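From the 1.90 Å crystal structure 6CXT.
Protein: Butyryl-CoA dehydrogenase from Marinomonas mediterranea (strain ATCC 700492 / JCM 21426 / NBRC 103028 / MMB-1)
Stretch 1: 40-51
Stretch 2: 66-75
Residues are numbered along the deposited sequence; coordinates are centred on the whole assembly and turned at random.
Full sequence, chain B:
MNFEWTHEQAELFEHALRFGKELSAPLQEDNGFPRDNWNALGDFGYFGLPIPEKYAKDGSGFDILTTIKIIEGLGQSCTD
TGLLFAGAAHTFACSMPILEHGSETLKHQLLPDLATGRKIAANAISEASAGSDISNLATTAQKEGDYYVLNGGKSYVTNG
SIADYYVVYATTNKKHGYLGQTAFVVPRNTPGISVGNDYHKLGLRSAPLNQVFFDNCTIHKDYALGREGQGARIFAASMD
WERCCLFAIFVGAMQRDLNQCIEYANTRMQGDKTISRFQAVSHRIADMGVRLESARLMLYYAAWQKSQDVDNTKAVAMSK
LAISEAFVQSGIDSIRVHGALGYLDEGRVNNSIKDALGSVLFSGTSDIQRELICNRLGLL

Stretch 1 40-51: ALGDFGYFGLPI
Stretch 2 (66-75) TTIKIIEGLG

No hydrogen bond or salt bridge joins the two stretches; the 395 Å² buried between them is mainly apolar packing, with Thr-67 at one end. Residues 66-75 are an interior segment of a longer helix, with phi/psi near -63/-41 and i to i+4 bonds from Ile-70 N to Thr-66 O (3.1 Å) through Gly-75 N to Ile-71 O (2.8 Å). Stretch 1 enters as the end of a helix, 40-44, which begins earlier in the chain; its axis runs at 144° to that of helix 66-75, N-to-C directions compared, and comes no closer than 13.6 Å, and the side chains of Leu-41 and Phe-44 span the gap to Ile-70 and Leu-74. At Gly-45 the chain leaves helical geometry with phi/psi 113/8, where a CB would jam against the preceding carbonyl O; Gly-45 N and Tyr-46 N both bond Leu-41 O at 3.1 Å. A type I turn runs from Gly-48 to Ile-51, closed by Ile-51 N to Gly-48 O (3.1 Å). The backbones are nearer here: CA-CA distances fall from 7.7 Å for Tyr-46 and Ile-71 to 5.9 Å for Leu-49 and Thr-67.

The register is antiparallel. Leu-74 (m, t) meets three residues through CD1: Leu-41 CD2 (4.3 Å), Phe-44 CE2 (3.8 Å) and Tyr-46 CD1 (3.5 Å). Phe-44 (chi1 170°, chi2 87°) receives Leu-74 CD2 over one face, while Ile-70 CG2 lies at the ring edge, 3.9 Å from Phe-44 CE2. Tyr-46 starts sideways, but its t rotamer (chi2 44°) brings the ring nearer, with Ile-71 CG1 at its edge, 4.0 Å from Tyr-46 CE1. Farther along stretch 1, Leu-49 (m, t) points toward the helix, and its CD1 contacts both Ile-70 CG2 (3.8 Å) and Ile-71 CG1 (3.9 Å). Thr-67 (m) completes the contact: its OG1, hydrogen-bonded elsewhere in the structure, sits 4.0 Å from Leu-49 CB and 4.2 Å from Pro-50 CB, distances of packing alone.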

# COMPACT_ATOMS: atom_id res chain seq x y z
N ALA B 40 -29.65 -12.91 -25.71
CA ALA B 40 -28.52 -13.58 -26.36
C ALA B 40 -27.67 -14.40 -25.37
O ALA B 40 -27.29 -15.56 -25.66
CB ALA B 40 -27.68 -12.61 -27.17
N LEU B 41 -27.42 -13.82 -24.20
CA LEU B 41 -26.76 -14.58 -23.12
C LEU B 41 -27.61 -15.79 -22.69
O LEU B 41 -27.07 -16.85 -22.43
CB LEU B 41 -26.53 -13.67 -21.88
CG LEU B 41 -25.31 -12.75 -22.04
CD1 LEU B 41 -25.40 -11.57 -21.07
CD2 LEU B 41 -24.00 -13.54 -21.85
N GLY B 42 -28.93 -15.61 -22.63
CA GLY B 42 -29.88 -16.72 -22.40
C GLY B 42 -29.70 -17.84 -23.41
O GLY B 42 -29.52 -19.00 -23.02
N ASP B 43 -29.74 -17.50 -24.69
CA ASP B 43 -29.46 -18.50 -25.75
C ASP B 43 -28.08 -19.14 -25.68
O ASP B 43 -27.93 -20.31 -25.95
CB ASP B 43 -29.63 -17.86 -27.12
CG ASP B 43 -31.02 -17.32 -27.34
OD1 ASP B 43 -31.94 -17.67 -26.59
OD2 ASP B 43 -31.21 -16.51 -28.26
N PHE B 44 -27.05 -18.38 -25.32
CA PHE B 44 -25.72 -18.95 -25.12
C PHE B 44 -25.72 -20.01 -24.00
O PHE B 44 -24.96 -20.96 -24.06
CB PHE B 44 -24.68 -17.82 -24.87
CG PHE B 44 -23.33 -18.30 -24.41
CD1 PHE B 44 -22.35 -18.65 -25.35
CD2 PHE B 44 -23.03 -18.40 -23.05
CE1 PHE B 44 -21.07 -19.09 -24.93
CE2 PHE B 44 -21.77 -18.85 -22.63
CZ PHE B 44 -20.78 -19.18 -23.58
N GLY B 45 -26.56 -19.84 -22.99
CA GLY B 45 -26.66 -20.77 -21.88
C GLY B 45 -26.18 -20.21 -20.55
O GLY B 45 -26.09 -20.96 -19.59
N TYR B 46 -25.88 -18.90 -20.48
CA TYR B 46 -25.35 -18.21 -19.23
C TYR B 46 -26.21 -18.44 -18.00
O TYR B 46 -25.69 -18.61 -16.90
CB TYR B 46 -25.27 -16.69 -19.50
CG TYR B 46 -24.63 -15.81 -18.43
CD1 TYR B 46 -23.43 -16.20 -17.82
CD2 TYR B 46 -25.17 -14.57 -18.08
CE1 TYR B 46 -22.82 -15.39 -16.88
CE2 TYR B 46 -24.55 -13.71 -17.13
CZ TYR B 46 -23.39 -14.15 -16.53
OH TYR B 46 -22.74 -13.38 -15.59
N PHE B 47 -27.54 -18.40 -18.16
CA PHE B 47 -28.38 -18.50 -16.97
C PHE B 47 -28.65 -19.94 -16.60
O PHE B 47 -29.17 -20.21 -15.52
CB PHE B 47 -29.72 -17.78 -17.16
CG PHE B 47 -29.57 -16.41 -17.72
CD1 PHE B 47 -28.86 -15.42 -17.02
CD2 PHE B 47 -30.14 -16.09 -18.93
CE1 PHE B 47 -28.73 -14.18 -17.55
CE2 PHE B 47 -30.02 -14.82 -19.45
CZ PHE B 47 -29.29 -13.87 -18.76
N GLY B 48 -28.32 -20.86 -17.49
CA GLY B 48 -28.53 -22.27 -17.21
C GLY B 48 -27.30 -23.04 -16.84
O GLY B 48 -27.39 -24.24 -16.63
N LEU B 49 -26.13 -22.40 -16.74
CA LEU B 49 -24.88 -23.17 -16.52
C LEU B 49 -24.94 -24.16 -15.34
O LEU B 49 -24.56 -25.32 -15.53
CB LEU B 49 -23.61 -22.28 -16.42
CG LEU B 49 -23.43 -21.24 -17.52
CD1 LEU B 49 -22.35 -20.22 -17.15
CD2 LEU B 49 -23.06 -21.99 -18.79
N PRO B 50 -25.40 -23.73 -14.15
CA PRO B 50 -25.40 -24.67 -13.05
C PRO B 50 -26.77 -25.34 -12.79
O PRO B 50 -26.97 -25.88 -11.70
CB PRO B 50 -25.09 -23.77 -11.84
CG PRO B 50 -25.72 -22.44 -12.20
CD PRO B 50 -25.86 -22.40 -13.70
N ILE B 51 -27.72 -25.23 -13.72
CA ILE B 51 -29.09 -25.79 -13.49
C ILE B 51 -29.10 -27.20 -14.10
O ILE B 51 -28.70 -27.37 -15.26
CB ILE B 51 -30.23 -24.90 -14.05
CG1 ILE B 51 -30.04 -23.44 -13.60
CG2 ILE B 51 -31.62 -25.41 -13.63
CD1 ILE B 51 -30.04 -23.21 -12.10
N THR B 66 -16.35 -25.67 -13.98
CA THR B 66 -16.66 -25.43 -15.37
C THR B 66 -17.50 -24.14 -15.49
O THR B 66 -17.30 -23.36 -16.43
CB THR B 66 -17.46 -26.61 -15.99
OG1 THR B 66 -16.67 -27.80 -15.86
CG2 THR B 66 -17.68 -26.35 -17.44
N THR B 67 -18.44 -23.98 -14.57
CA THR B 67 -19.35 -22.84 -14.61
C THR B 67 -18.51 -21.54 -14.46
O THR B 67 -18.66 -20.61 -15.25
CB THR B 67 -20.36 -22.89 -13.45
OG1 THR B 67 -21.28 -23.96 -13.65
CG2 THR B 67 -21.16 -21.56 -13.31
N ILE B 68 -17.63 -21.49 -13.43
CA ILE B 68 -16.85 -20.25 -13.22
C ILE B 68 -15.89 -19.96 -14.40
O ILE B 68 -15.62 -18.81 -14.73
CB ILE B 68 -16.17 -20.14 -11.83
CG1 ILE B 68 -15.10 -21.18 -11.59
CG2 ILE B 68 -17.22 -20.11 -10.70
CD1 ILE B 68 -13.72 -20.68 -11.97
N LYS B 69 -15.37 -21.03 -15.01
CA LYS B 69 -14.44 -20.84 -16.13
C LYS B 69 -15.16 -20.21 -17.29
O LYS B 69 -14.61 -19.34 -17.99
CB LYS B 69 -13.77 -22.18 -16.53
CG LYS B 69 -12.70 -22.10 -17.61
CD LYS B 69 -11.53 -21.18 -17.23
CE LYS B 69 -10.35 -21.40 -18.19
NZ LYS B 69 -9.21 -20.52 -17.76
N ILE B 70 -16.40 -20.64 -17.54
CA ILE B 70 -17.15 -20.04 -18.66
C ILE B 70 -17.48 -18.57 -18.32
O ILE B 70 -17.37 -17.68 -19.16
CB ILE B 70 -18.46 -20.83 -18.91
CG1 ILE B 70 -18.11 -22.16 -19.60
CG2 ILE B 70 -19.50 -20.01 -19.71
CD1 ILE B 70 -19.25 -23.18 -19.40
N ILE B 71 -17.85 -18.33 -17.07
CA ILE B 71 -18.21 -16.96 -16.67
C ILE B 71 -16.97 -16.04 -16.82
O ILE B 71 -17.08 -14.89 -17.26
CB ILE B 71 -18.74 -16.95 -15.20
CG1 ILE B 71 -20.11 -17.68 -15.14
CG2 ILE B 71 -18.89 -15.51 -14.69
CD1 ILE B 71 -20.64 -17.86 -13.73
N GLU B 72 -15.81 -16.56 -16.40
CA GLU B 72 -14.56 -15.80 -16.56
C GLU B 72 -14.35 -15.45 -18.00
O GLU B 72 -14.01 -14.30 -18.32
CB GLU B 72 -13.38 -16.65 -16.08
CG GLU B 72 -12.04 -15.94 -16.23
CD GLU B 72 -10.86 -16.88 -15.93
OE1 GLU B 72 -11.07 -17.99 -15.39
OE2 GLU B 72 -9.71 -16.50 -16.27
N GLY B 73 -14.55 -16.44 -18.90
CA GLY B 73 -14.41 -16.20 -20.33
C GLY B 73 -15.34 -15.09 -20.80
O GLY B 73 -14.95 -14.18 -21.58
N LEU B 74 -16.58 -15.13 -20.33
CA LEU B 74 -17.54 -14.06 -20.72
C LEU B 74 -17.09 -12.71 -20.15
O LEU B 74 -17.22 -11.71 -20.84
CB LEU B 74 -18.97 -14.37 -20.23
CG LEU B 74 -19.64 -15.60 -20.92
CD1 LEU B 74 -20.94 -16.02 -20.23
CD2 LEU B 74 -19.88 -15.25 -22.40
N GLY B 75 -16.59 -12.71 -18.92
CA GLY B 75 -16.13 -11.44 -18.28
C GLY B 75 -14.98 -10.86 -19.08
O GLY B 75 -14.83 -9.64 -19.13